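Local structure of trypsin-resistant surface T6 protein (Streptococcus pyogenes serotype M6, 4P0D) at residues Gly224-Glu229 with Gly234-Val239; Leu209-Lys214 with Leu245-Asp250; Tyr174-Glu179 with Val192-Asn197. The protein probably serves as the repeating backbone subunit of a Gram-positive pilus, built from modular Ig-like domains and displayed on the streptococcal cell surface as the T6 antigen. The protein carries 1 engineered substitution. All blocks are in the same frame, centred on the assembly; numbering follows the deposited sequence. Where two conformers were deposited one is given.

Contact 1 (Gly224-Glu229 with Gly234-Val239)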
ATOM      1  N   GLY A 224      20.463   4.218  -4.847  1.00 17.40           N
ATOM      2  CA  GLY A 224      19.017   4.041  -4.941  1.00 17.08           C
ATOM      3  C   GLY A 224      18.484   4.247  -6.343  1.00 16.51           C
ATOM      4  O   GLY A 224      17.302   4.009  -6.587  1.00 16.37           O
ATOM      5  N   SER A 225      19.363   4.667  -7.262  1.00 15.15           N
ATOM      6  CA  SER A 225      18.975   4.952  -8.621  1.00 14.22           C
ATOM      7  C   SER A 225      18.390   3.729  -9.277  1.00 13.52           C
ATOM      8  O   SER A 225      18.989   2.653  -9.275  1.00 13.20           O
ATOM      9  CB  SER A 225      20.158   5.457  -9.445  1.00 14.06           C
ATOM     10  OG  SER A 225      20.609   6.705  -8.969  1.00 13.91           O
ATOM     11  N   VAL A 226      17.214   3.913  -9.844  1.00 13.39           N
ATOM     12  CA  VAL A 226      16.519   2.861 -10.564  1.00 13.54           C
ATOM     13  C   VAL A 226      16.862   3.042 -12.039  1.00 13.93           C
ATOM     14  O   VAL A 226      16.377   3.985 -12.683  1.00 14.06           O
ATOM     15  CB  VAL A 226      15.006   2.981 -10.358  1.00 13.70           C
ATOM     16  CG1 VAL A 226      14.281   1.835 -11.059  1.00 13.84           C
ATOM     17  CG2 VAL A 226      14.686   3.008  -8.871  1.00 13.62           C
ATOM     18  N   MET A 227      17.705   2.150 -12.563  1.00 14.00           N
ATOM     19  CA  MET A 227      18.245   2.295 -13.921  1.00 14.51           C
ATOM     20  C   MET A 227      17.663   1.268 -14.883  1.00 14.66           C
ATOM     21  O   MET A 227      17.705   0.071 -14.601  1.00 14.27           O
ATOM     22  CB  MET A 227      19.774   2.118 -13.891  1.00 14.97           C
ATOM     23  CG  MET A 227      20.518   3.051 -12.930  1.00 15.26           C
ATOM     24  SD  MET A 227      20.256   4.806 -13.243  1.00 16.40           S
ATOM     25  CE  MET A 227      21.017   4.946 -14.866  1.00 16.52           C
ATOM     26  N   VAL A 228      17.124   1.736 -16.003  1.00 15.54           N
ATOM     27  CA  VAL A 228      16.733   0.885 -17.127  1.00 17.37           C
ATOM     28  C   VAL A 228      17.218   1.537 -18.419  1.00 19.68           C
ATOM     29  O   VAL A 228      17.077   2.750 -18.599  1.00 20.64           O
ATOM     30  CB  VAL A 228      15.199   0.695 -17.254  1.00 17.84           C
ATOM     31  CG1 VAL A 228      14.874  -0.394 -18.278  1.00 18.78           C
ATOM     32  CG2 VAL A 228      14.577   0.335 -15.924  1.00 18.47           C
ATOM     33  N   GLU A 229      17.762   0.735 -19.321  1.00 21.43           N
ATOM     34  CA  GLU A 229      18.278   1.219 -20.624  1.00 23.26           C
ATOM     35  C   GLU A 229      19.146   2.498 -20.536  1.00 21.48           C
ATOM     36  O   GLU A 229      19.025   3.397 -21.370  1.00 22.04           O
ATOM     37  CB  GLU A 229      17.151   1.333 -21.705  1.00 24.80           C
ATOM     38  CG  GLU A 229      15.845   2.053 -21.335  1.00 25.18           C
ATOM     39  CD  GLU A 229      14.760   1.945 -22.422  1.00 25.44           C
ATOM     40  OE1 GLU A 229      14.485   0.839 -22.912  1.00 24.91           O
ATOM     41  OE2 GLU A 229      14.155   2.975 -22.787  1.00 24.88           O
ATOM     42  N   GLY A 234      13.817   6.516 -11.688  1.00 15.07           N
ATOM     43  CA  GLY A 234      13.425   6.827 -10.339  1.00 15.07           C
ATOM     44  C   GLY A 234      14.555   6.579  -9.359  1.00 15.85           C
ATOM     45  O   GLY A 234      15.668   6.238  -9.751  1.00 16.15           O
ATOM     46  N   ILE A 235      14.249   6.756  -8.083  1.00 16.17           N
ATOM     47  CA  ILE A 235      15.200   6.539  -6.995  1.00 16.15           C
ATOM     48  C   ILE A 235      14.421   5.968  -5.818  1.00 16.03           C
ATOM     49  O   ILE A 235      13.331   6.457  -5.475  1.00 15.42           O
ATOM     50  CB  ILE A 235      15.884   7.837  -6.538  1.00 17.10           C
ATOM     51  CG1 ILE A 235      16.527   8.577  -7.716  1.00 18.19           C
ATOM     52  CG2 ILE A 235      16.963   7.549  -5.507  1.00 16.62           C
ATOM     53  CD1 ILE A 235      17.200   9.857  -7.284  1.00 19.22           C
ATOM     54  N   ALA A 236      14.997   4.934  -5.214  1.00 15.38           N
ATOM     55  CA  ALA A 236      14.414   4.227  -4.108  1.00 15.23           C
ATOM     56  C   ALA A 236      15.263   4.398  -2.871  1.00 16.57           C
ATOM     57  O   ALA A 236      16.504   4.509  -2.973  1.00 16.36           O
ATOM     58  CB  ALA A 236      14.322   2.754  -4.453  1.00 15.10           C
ATOM     59  N   LYS A 237      14.602   4.365  -1.712  1.00 16.18           N
ATOM     60  CA  LYS A 237      15.270   4.421  -0.415  1.00 17.49           C
ATOM     61  C   LYS A 237      14.523   3.594   0.621  1.00 16.58           C
ATOM     62  O   LYS A 237      13.289   3.593   0.663  1.00 15.55           O
ATOM     63  CB  LYS A 237      15.367   5.866   0.061  1.00 19.43           C
ATOM     64  CG  LYS A 237      16.226   6.118   1.292  1.00 22.50           C
ATOM     65  CD  LYS A 237      16.004   7.560   1.770  1.00 24.54           C
ATOM     66  CE  LYS A 237      17.128   8.013   2.668  1.00 27.29           C
ATOM     67  NZ  LYS A 237      17.187   7.174   3.893  1.00 29.52           N
ATOM     68  N   GLU A 238      15.292   2.895   1.453  1.00 15.98           N
ATOM     69  CA  GLU A 238      14.761   2.130   2.557  1.00 16.26           C
ATOM     70  C   GLU A 238      14.431   3.069   3.707  1.00 16.83           C
ATOM     71  O   GLU A 238      15.300   3.807   4.178  1.00 16.90           O
ATOM     72  CB  GLU A 238      15.774   1.085   3.022  1.00 16.00           C
ATOM     73  CG  GLU A 238      15.229   0.116   4.063  1.00 15.72           C
ATOM     74  CD  GLU A 238      16.227  -0.962   4.482  1.00 16.47           C
ATOM     75  OE1 GLU A 238      17.374  -0.929   4.003  1.00 16.45           O
ATOM     76  OE2 GLU A 238      15.848  -1.853   5.267  1.00 15.68           O
ATOM     77  N   VAL A 239      13.186   3.029   4.166  1.00 16.45           N
ATOM     78  CA  VAL A 239      12.729   3.882   5.255  1.00 17.17           C
ATOM     79  C   VAL A 239      11.827   3.064   6.165  1.00 17.75           C
ATOM     80  O   VAL A 239      10.842   2.492   5.711  1.00 17.31           O
ATOM     81  CB  VAL A 239      11.933   5.101   4.727  1.00 17.21           C
ATOM     82  CG1 VAL A 239      11.476   5.993   5.879  1.00 17.20           C
ATOM     83  CG2 VAL A 239      12.782   5.890   3.748  1.00 16.95           C
TER
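Gly224 and Ala236, with Val226 and Gly234 beyond them, join the two arms of a beta hairpin in the Cna-B-like domain, strands 225-228 and 231-238. The arms run antiparallel, but the short segments make 139°, well short of a straight antiparallel run, and between these segments the contact is confined to Gly224-Val226 and Gly234-Ala236. On one face of the hairpin sit Ser225 and Ile235, a non-hydrogen-bonded pair. Ile235 CG2, anti to the backbone N, comes within 3.7 Å of Gly224 C. Ser225 keeps its hydroxyl in its own arm, where OG hydrogen-bonds Asp223.

On the other side Val226 and Ala236 turn into the core, where both also meet Leu245. Val226 CG2, beside its own backbone N, comes alongside the opposite chain, 3.6 Å from Gly234 C, and its nearest approach to Ala236 CB is a loose 4.4 Å. Small residues suit this side: Gly234, nearly fully extended, puts no side chain next to the valine, and Ala236 offers a single methyl.

Gly224 has a positive phi of 105°, comfortable for a residue without CB, and its bare CA can close on Ala236 O at 3.2 Å as a CA-H...O contact. Two nearly straight backbone bonds fasten the arms, Val226 N to Gly234 O and Ala236 N to Gly224 O, each 2.8 Å.

Contact 2 (Leu209-Lys214 with Leu245-Asp250)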
ATOM      1  N   LEU A 209      13.866  -5.568  -3.494  1.00 14.82           N
ATOM      2  CA  LEU A 209      13.048  -4.637  -4.284  1.00 16.29           C
ATOM      3  C   LEU A 209      13.431  -4.695  -5.750  1.00 16.14           C
ATOM      4  O   LEU A 209      14.600  -4.547  -6.108  1.00 16.71           O
ATOM      5  CB  LEU A 209      13.197  -3.197  -3.755  1.00 16.60           C
ATOM      6  CG  LEU A 209      12.364  -2.075  -4.389  1.00 18.28           C
ATOM      7  CD1 LEU A 209      10.875  -2.272  -4.116  1.00 18.61           C
ATOM      8  CD2 LEU A 209      12.821  -0.709  -3.862  1.00 19.06           C
ATOM      9  N   THR A 210      12.447  -4.934  -6.602  1.00 16.02           N
ATOM     10  CA  THR A 210      12.687  -4.946  -8.023  1.00 16.46           C
ATOM     11  C   THR A 210      11.684  -4.059  -8.717  1.00 16.01           C
ATOM     12  O   THR A 210      10.594  -3.795  -8.216  1.00 17.33           O
ATOM     13  CB  THR A 210      12.614  -6.373  -8.607  1.00 17.08           C
ATOM     14  OG1 THR A 210      11.246  -6.788  -8.668  1.00 18.74           O
ATOM     15  CG2 THR A 210      13.385  -7.347  -7.758  1.00 16.86           C
ATOM     16  N   VAL A 211      12.064  -3.580  -9.883  1.00 16.01           N
ATOM     17  CA  VAL A 211      11.218  -2.712 -10.666  1.00 15.51           C
ATOM     18  C   VAL A 211      11.326  -3.206 -12.106  1.00 15.79           C
ATOM     19  O   VAL A 211      12.434  -3.378 -12.613  1.00 16.84           O
ATOM     20  CB  VAL A 211      11.691  -1.237 -10.557  1.00 14.80           C
ATOM     21  CG1 VAL A 211      10.963  -0.362 -11.539  1.00 14.82           C
ATOM     22  CG2 VAL A 211      11.522  -0.695  -9.149  1.00 14.88           C
ATOM     23  N   GLU A 212      10.189  -3.487 -12.742  0.70 15.71           N
ATOM     24  CA  GLU A 212      10.134  -3.786 -14.169  0.70 16.24           C
ATOM     25  C   GLU A 212       9.440  -2.609 -14.838  0.70 16.04           C
ATOM     26  O   GLU A 212       8.499  -2.042 -14.296  0.70 16.34           O
ATOM     27  CB  GLU A 212       9.383  -5.104 -14.447  0.70 16.80           C
ATOM     28  CG  GLU A 212       9.016  -5.385 -15.914  0.70 17.06           C
ATOM     29  CD  GLU A 212       7.573  -5.015 -16.276  0.70 18.22           C
ATOM     30  OE1 GLU A 212       6.660  -5.573 -15.616  0.70 19.69           O
ATOM     31  OE2 GLU A 212       7.338  -4.190 -17.218  0.70 16.83           O
ATOM     32  N   TRP A 213       9.935  -2.231 -16.002  1.00 15.65           N
ATOM     33  CA  TRP A 213       9.364  -1.133 -16.784  1.00 16.10           C
ATOM     34  C   TRP A 213       9.632  -1.447 -18.255  1.00 17.25           C
ATOM     35  O   TRP A 213      10.750  -1.806 -18.629  1.00 15.72           O
ATOM     36  CB  TRP A 213      10.005   0.192 -16.383  1.00 16.11           C
ATOM     37  CG  TRP A 213       9.546   1.382 -17.202  1.00 16.99           C
ATOM     38  CD1 TRP A 213       8.338   2.005 -17.155  1.00 17.16           C
ATOM     39  CD2 TRP A 213      10.316   2.075 -18.170  1.00 17.86           C
ATOM     40  NE1 TRP A 213       8.304   3.047 -18.051  1.00 17.90           N
ATOM     41  CE2 TRP A 213       9.518   3.121 -18.677  1.00 18.09           C
ATOM     42  CE3 TRP A 213      11.617   1.932 -18.642  1.00 18.02           C
ATOM     43  CZ2 TRP A 213       9.979   4.006 -19.651  1.00 18.53           C
ATOM     44  CZ3 TRP A 213      12.066   2.800 -19.608  1.00 18.87           C
ATOM     45  CH2 TRP A 213      11.253   3.828 -20.099  1.00 18.70           C
ATOM     46  N   LYS A 214       8.588  -1.338 -19.068  1.00 19.05           N
ATOM     47  CA  LYS A 214       8.643  -1.712 -20.486  1.00 20.90           C
ATOM     48  C   LYS A 214       9.159  -3.135 -20.714  1.00 20.28           C
ATOM     49  O   LYS A 214       9.846  -3.392 -21.688  1.00 19.90           O
ATOM     50  CB  LYS A 214       9.503  -0.707 -21.269  1.00 22.55           C
ATOM     51  CG  LYS A 214       8.865   0.671 -21.369  1.00 24.31           C
ATOM     52  CD  LYS A 214       9.297   1.420 -22.621  1.00 25.60           C
ATOM     53  CE  LYS A 214      10.808   1.493 -22.739  1.00 26.65           C
ATOM     54  NZ  LYS A 214      11.231   2.666 -23.547  1.00 28.15           N
ATOM     55  N   LEU A 245       9.824   5.357  -3.102  1.00 15.29           N
ATOM     56  CA  LEU A 245      10.344   5.303  -4.457  1.00 15.38           C
ATOM     57  C   LEU A 245       9.685   6.436  -5.264  1.00 15.46           C
ATOM     58  O   LEU A 245       8.475   6.429  -5.511  1.00 14.19           O
ATOM     59  CB  LEU A 245      10.092   3.931  -5.092  1.00 16.36           C
ATOM     60  CG  LEU A 245      11.084   3.482  -6.171  1.00 17.21           C
ATOM     61  CD1 LEU A 245      10.735   2.111  -6.717  1.00 18.18           C
ATOM     62  CD2 LEU A 245      11.150   4.492  -7.290  1.00 17.66           C
ATOM     63  N   SER A 246      10.490   7.416  -5.650  1.00 15.37           N
ATOM     64  CA  SER A 246       9.998   8.544  -6.417  1.00 16.25           C
ATOM     65  C   SER A 246      10.402   8.322  -7.854  1.00 16.77           C
ATOM     66  O   SER A 246      11.592   8.174  -8.141  1.00 18.26           O
ATOM     67  CB  SER A 246      10.578   9.870  -5.887  1.00 15.82           C
ATOM     68  OG  SER A 246      10.119  10.972  -6.657  1.00 15.83           O
ATOM     69  N   PHE A 247       9.429   8.300  -8.761  1.00 16.68           N
ATOM     70  CA  PHE A 247       9.743   8.170 -10.189  1.00 16.59           C
ATOM     71  C   PHE A 247       9.831   9.530 -10.870  1.00 16.94           C
ATOM     72  O   PHE A 247       9.326  10.531 -10.362  1.00 16.12           O
ATOM     73  CB  PHE A 247       8.695   7.329 -10.911  1.00 17.53           C
ATOM     74  CG  PHE A 247       8.683   5.874 -10.510  1.00 17.18           C
ATOM     75  CD1 PHE A 247       9.598   4.985 -11.048  1.00 17.44           C
ATOM     76  CD2 PHE A 247       7.726   5.396  -9.624  1.00 17.41           C
ATOM     77  CE1 PHE A 247       9.579   3.650 -10.701  1.00 17.59           C
ATOM     78  CE2 PHE A 247       7.698   4.056  -9.274  1.00 17.27           C
ATOM     79  CZ  PHE A 247       8.630   3.187  -9.799  1.00 17.46           C
ATOM     80  N   ILE A 248      10.487   9.538 -12.026  1.00 16.49           N
ATOM     81  CA  ILE A 248      10.645  10.721 -12.848  1.00 17.55           C
ATOM     82  C   ILE A 248       9.628  10.648 -13.981  1.00 16.16           C
ATOM     83  O   ILE A 248       9.841   9.944 -14.986  1.00 15.14           O
ATOM     84  CB  ILE A 248      12.089  10.801 -13.401  1.00 18.98           C
ATOM     85  CG1 ILE A 248      13.077  10.705 -12.232  1.00 20.27           C
ATOM     86  CG2 ILE A 248      12.274  12.067 -14.241  1.00 19.29           C
ATOM     87  CD1 ILE A 248      14.538  10.674 -12.654  1.00 21.92           C
ATOM     88  N   TYR A 249       8.522  11.382 -13.814  1.00 16.01           N
ATOM     89  CA  TYR A 249       7.340  11.251 -14.702  1.00 15.94           C
ATOM     90  C   TYR A 249       7.673  11.178 -16.181  1.00 16.57           C
ATOM     91  O   TYR A 249       7.224  10.266 -16.894  1.00 16.18           O
ATOM     92  CB  TYR A 249       6.346  12.396 -14.477  1.00 15.30           C
ATOM     93  CG  TYR A 249       5.101  12.295 -15.332  1.00 15.00           C
ATOM     94  CD1 TYR A 249       4.028  11.496 -14.939  1.00 14.95           C
ATOM     95  CD2 TYR A 249       4.979  13.015 -16.522  1.00 15.57           C
ATOM     96  CE1 TYR A 249       2.899  11.397 -15.702  1.00 15.16           C
ATOM     97  CE2 TYR A 249       3.841  12.927 -17.306  1.00 15.42           C
ATOM     98  CZ  TYR A 249       2.800  12.122 -16.885  1.00 15.84           C
ATOM     99  OH  TYR A 249       1.644  12.030 -17.615  1.00 15.78           O
ATOM    100  N   ASP A 250       8.456  12.149 -16.639  1.00 18.63           N
ATOM    101  CA  ASP A 250       8.786  12.254 -18.056  1.00 21.06           C
ATOM    102  C   ASP A 250       9.520  11.001 -18.565  1.00 21.25           C
ATOM    103  O   ASP A 250       9.247  10.550 -19.687  1.00 24.16           O
ATOM    104  CB  ASP A 250       9.567  13.544 -18.345  1.00 22.82           C
ATOM    105  CG  ASP A 250       8.710  14.801 -18.183  1.00 24.98           C
ATOM    106  OD1 ASP A 250       7.476  14.711 -18.299  1.00 25.49           O
ATOM    107  OD2 ASP A 250       9.267  15.890 -17.944  1.00 26.95           O
TER
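Val211 meets both Leu245 and Phe247, bridging the two layers of a beta sandwich in the Cna-B-like domain: strand 202-213 belongs to one side of the core and strand 242-247 to the other. The nearest CA atoms, those of Val211 and Leu245, stand 10.2 Å apart, a separation bridged by side chains.

The aliphatic contact is tip to tip. Val211 CG2 and Leu245 CD1 approach to 3.8 Å, each side chain leaving its strand toward the other; Leu245 has CG anti to its backbone N (chi1 -152°), which carries CD1 out toward the valine.

The aromatic contact uses the second valine methyl. Val211 CG1 arrives at the edge of the Phe247 ring, near its plane, 4.3 Å from CE1. One face of that ring is already taken within its own strand by Leu245 CD2, 3.7 Å above the plane and over the centre. The branched valine thus serves two neighbours, one with each methyl.

As for polar bonds, Trp213, also buried, has its NE1 bonded to Leu252 O.

No hydrogen bond crosses between the two segments: their direct contact is apolar, resting on dispersion and the exclusion of water, while backbone bonds to neighbouring strands hold each segment.

Contact 3 (Tyr174-Glu179 with Val192-Asn197); sequences YSLTFE and VYVSDN
Val194 faces Leu176 and Phe178 across the interior of the Cna-B-like domain, where strand 192-197 lies over strand 174-179 in the opposite layer of an Ig-like beta sandwich. The axes are 10.4 Å apart and their directions differ by 152°, so the strands are roughly antiparallel but too distant for backbone bonding, and side chains fill the space between.

From its CB, which points toward the other strand, Val194 splits into two methyls. CG1, anti to the backbone N (chi1 178°), goes tip to tip with Leu176 CD1 at 3.7 Å. Leu176 can meet it because its CG is anti to its carbonyl carbon and its chi2 is extended (174°), which carries CD1 away from its own backbone. CG2 of Val194 turns to the Phe178 ring and approaches it obliquely, 4.3 Å from CZ. Val192 CG1 comes to the same ring, also obliquely, and lies 4.4 Å from CE2. A compact beta-branched valine fits between a leucine and a phenylalanine, and the flat ring of Phe178 is broad enough to meet two valines.

Beyond the apolar patch, Asp196 is buried: its OD2 hydrogen-bonds Tyr261 OH and Lys152 NZ, OD1 accepts from Lys279 N, and its side chain also touches Asn278. Such surroundings are consistent with the acid that accompanies a Lys-Asn isopeptide bond in related pilin domains.

The chemistry therefore changes along the strand, from methyl and ring contacts that seal the two layers by excluding water to a buried acid side chain with several polar partners.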
ATOM      1  N   TYR A 174       5.332  -9.572  -2.471  1.00 12.70           N
ATOM      2  CA  TYR A 174       4.381  -8.517  -2.741  1.00 13.18           C
ATOM      3  C   TYR A 174       4.675  -7.889  -4.104  1.00 13.42           C
ATOM      4  O   TYR A 174       5.816  -7.825  -4.554  1.00 12.48           O
ATOM      5  CB  TYR A 174       4.492  -7.448  -1.671  1.00 13.22           C
ATOM      6  CG  TYR A 174       4.087  -7.877  -0.289  1.00 13.75           C
ATOM      7  CD1 TYR A 174       4.995  -8.486   0.574  1.00 13.81           C
ATOM      8  CD2 TYR A 174       2.799  -7.657   0.170  1.00 14.05           C
ATOM      9  CE1 TYR A 174       4.617  -8.859   1.848  1.00 14.49           C
ATOM     10  CE2 TYR A 174       2.412  -8.035   1.445  1.00 14.29           C
ATOM     11  CZ  TYR A 174       3.319  -8.631   2.277  1.00 14.44           C
ATOM     12  OH  TYR A 174       2.920  -8.983   3.535  1.00 15.99           O
ATOM     13  N   SER A 175       3.619  -7.421  -4.746  1.00 15.05           N
ATOM     14  CA  SER A 175       3.701  -6.795  -6.062  1.00 15.96           C
ATOM     15  C   SER A 175       2.721  -5.625  -6.157  1.00 16.46           C
ATOM     16  O   SER A 175       1.586  -5.711  -5.668  1.00 15.83           O
ATOM     17  CB  SER A 175       3.435  -7.818  -7.163  1.00 17.08           C
ATOM     18  OG  SER A 175       2.131  -8.340  -7.078  1.00 18.74           O
ATOM     19  N   LEU A 176       3.186  -4.534  -6.757  1.00 16.10           N
ATOM     20  CA  LEU A 176       2.377  -3.346  -6.935  1.00 17.35           C
ATOM     21  C   LEU A 176       2.241  -3.063  -8.410  1.00 17.46           C
ATOM     22  O   LEU A 176       3.217  -3.150  -9.158  1.00 17.28           O
ATOM     23  CB  LEU A 176       3.038  -2.143  -6.288  1.00 17.17           C
ATOM     24  CG  LEU A 176       3.282  -2.131  -4.793  1.00 17.59           C
ATOM     25  CD1 LEU A 176       4.094  -0.893  -4.412  1.00 18.06           C
ATOM     26  CD2 LEU A 176       1.964  -2.154  -4.036  1.00 18.17           C
ATOM     27  N   THR A 177       1.032  -2.745  -8.848  1.00 17.94           N
ATOM     28  CA  THR A 177       0.848  -2.137 -10.168  1.00 19.16           C
ATOM     29  C   THR A 177       0.064  -0.845  -9.969  1.00 19.61           C
ATOM     30  O   THR A 177      -0.647  -0.691  -8.974  1.00 18.97           O
ATOM     31  CB  THR A 177       0.100  -3.048 -11.136  1.00 19.92           C
ATOM     32  OG1 THR A 177      -1.227  -3.244 -10.661  1.00 21.80           O
ATOM     33  CG2 THR A 177       0.815  -4.416 -11.278  1.00 20.26           C
ATOM     34  N   PHE A 178       0.191   0.089 -10.897  1.00 19.77           N
ATOM     35  CA  PHE A 178      -0.551   1.332 -10.775  1.00 20.55           C
ATOM     36  C   PHE A 178      -0.846   2.018 -12.095  1.00 20.49           C
ATOM     37  O   PHE A 178      -0.175   1.759 -13.101  1.00 20.69           O
ATOM     38  CB  PHE A 178       0.119   2.284  -9.777  1.00 22.92           C
ATOM     39  CG  PHE A 178       1.555   2.588 -10.063  1.00 24.23           C
ATOM     40  CD1 PHE A 178       2.557   1.683  -9.735  1.00 25.85           C
ATOM     41  CD2 PHE A 178       1.911   3.816 -10.615  1.00 25.57           C
ATOM     42  CE1 PHE A 178       3.888   1.982  -9.982  1.00 26.93           C
ATOM     43  CE2 PHE A 178       3.240   4.128 -10.868  1.00 26.35           C
ATOM     44  CZ  PHE A 178       4.228   3.209 -10.549  1.00 27.19           C
ATOM     45  N   GLU A 179      -1.890   2.854 -12.086  1.00 18.07           N
ATOM     46  CA  GLU A 179      -2.251   3.675 -13.241  1.00 17.62           C
ATOM     47  C   GLU A 179      -1.765   5.082 -12.966  1.00 15.79           C
ATOM     48  O   GLU A 179      -1.990   5.615 -11.900  1.00 14.53           O
ATOM     49  CB  GLU A 179      -3.768   3.647 -13.489  1.00 18.64           C
ATOM     50  CG  GLU A 179      -4.257   2.246 -13.825  1.00 20.50           C
ATOM     51  CD  GLU A 179      -5.766   2.103 -13.848  1.00 21.15           C
ATOM     52  OE1 GLU A 179      -6.419   2.183 -12.776  1.00 21.02           O
ATOM     53  OE2 GLU A 179      -6.282   1.872 -14.956  1.00 23.25           O
ATOM     54  N   VAL A 192       5.165  11.603  -8.782  1.00 14.95           N
ATOM     55  CA  VAL A 192       4.875  10.172  -9.001  1.00 16.36           C
ATOM     56  C   VAL A 192       5.670   9.434  -7.939  1.00 15.37           C
ATOM     57  O   VAL A 192       6.845   9.167  -8.151  1.00 15.32           O
ATOM     58  CB  VAL A 192       5.394   9.664 -10.374  1.00 17.27           C
ATOM     59  CG1 VAL A 192       5.020   8.193 -10.585  1.00 19.01           C
ATOM     60  CG2 VAL A 192       4.878  10.491 -11.516  1.00 18.65           C
ATOM     61  N   TYR A 193       5.056   9.119  -6.800  1.00 14.78           N
ATOM     62  CA  TYR A 193       5.801   8.711  -5.609  1.00 14.33           C
ATOM     63  C   TYR A 193       5.147   7.506  -4.914  1.00 14.01           C
ATOM     64  O   TYR A 193       3.986   7.584  -4.512  1.00 13.77           O
ATOM     65  CB  TYR A 193       5.845   9.899  -4.659  1.00 14.33           C
ATOM     66  CG  TYR A 193       6.769   9.829  -3.475  1.00 14.38           C
ATOM     67  CD1 TYR A 193       6.521   8.974  -2.411  1.00 14.50           C
ATOM     68  CD2 TYR A 193       7.858  10.699  -3.377  1.00 14.98           C
ATOM     69  CE1 TYR A 193       7.349   8.947  -1.304  1.00 14.08           C
ATOM     70  CE2 TYR A 193       8.702  10.668  -2.284  1.00 15.01           C
ATOM     71  CZ  TYR A 193       8.431   9.797  -1.246  1.00 14.94           C
ATOM     72  OH  TYR A 193       9.251   9.775  -0.160  1.00 15.54           O
ATOM     73  N   VAL A 194       5.910   6.425  -4.736  1.00 14.07           N
ATOM     74  CA  VAL A 194       5.378   5.169  -4.180  1.00 14.84           C
ATOM     75  C   VAL A 194       6.005   4.827  -2.819  1.00 15.96           C
ATOM     76  O   VAL A 194       7.221   4.992  -2.605  1.00 15.35           O
ATOM     77  CB  VAL A 194       5.512   4.008  -5.207  1.00 15.12           C
ATOM     78  CG1 VAL A 194       4.999   2.685  -4.623  1.00 14.97           C
ATOM     79  CG2 VAL A 194       4.763   4.363  -6.490  1.00 14.95           C
ATOM     80  N   SER A 195       5.148   4.420  -1.871  1.00 17.01           N
ATOM     81  CA  SER A 195       5.593   4.028  -0.533  1.00 18.06           C
ATOM     82  C   SER A 195       4.917   2.738  -0.074  1.00 17.98           C
ATOM     83  O   SER A 195       3.803   2.412  -0.495  1.00 17.53           O
ATOM     84  CB  SER A 195       5.289   5.121   0.501  1.00 19.34           C
ATOM     85  OG  SER A 195       5.570   6.425   0.013  1.00 21.23           O
ATOM     86  N   ASP A 196       5.610   2.003   0.791  1.00 17.66           N
ATOM     87  CA  ASP A 196       4.984   0.959   1.603  1.00 16.80           C
ATOM     88  C   ASP A 196       5.715   0.876   2.918  1.00 17.45           C
ATOM     89  O   ASP A 196       6.890   1.250   3.016  1.00 16.05           O
ATOM     90  CB  ASP A 196       4.990  -0.386   0.871  1.00 16.60           C
ATOM     91  CG  ASP A 196       3.919  -1.364   1.381  1.00 15.95           C
ATOM     92  OD1 ASP A 196       3.271  -1.111   2.404  1.00 15.84           O
ATOM     93  OD2 ASP A 196       3.761  -2.430   0.763  1.00 16.11           O
ATOM     94  N   ASN A 197       4.989   0.456   3.951  1.00 17.96           N
ATOM     95  CA  ASN A 197       5.594   0.107   5.226  1.00 19.99           C
ATOM     96  C   ASN A 197       4.891  -1.131   5.767  1.00 19.56           C
ATOM     97  O   ASN A 197       3.664  -1.207   5.820  1.00 19.22           O
ATOM     98  CB  ASN A 197       5.508   1.260   6.228  1.00 21.61           C
ATOM     99  CG  ASN A 197       6.522   1.126   7.379  1.00 23.18           C
ATOM    100  OD1 ASN A 197       7.712   0.903   7.167  1.00 23.54           O
ATOM    101  ND2 ASN A 197       6.047   1.297   8.597  1.00 24.79           N
TER

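Overall arrangement
All three contacts lie in the middle domain, whereas the calcium ion at Ser82 and Thr85 belongs to the N-terminal Ig-like domain. The centres of contacts 1 and 2 are about 7 Å apart, those of 2 and 3 about 10 Å, and those of 1 and 3 about 13 Å. Strand 242-247 connects them: Ser246 N probably hydrogen-bonds Ile235 O on one side (3.0 Å), and Leu245 N probably bonds Val194 O on the other. Phe247 CE2 packs against Phe178 CZ at 3.8 Å, joining contacts 2 and 3. Contact 1 is nested within the loop closed by contact 2, and a Glu229-Lys214 salt bridge ties the two at the edge.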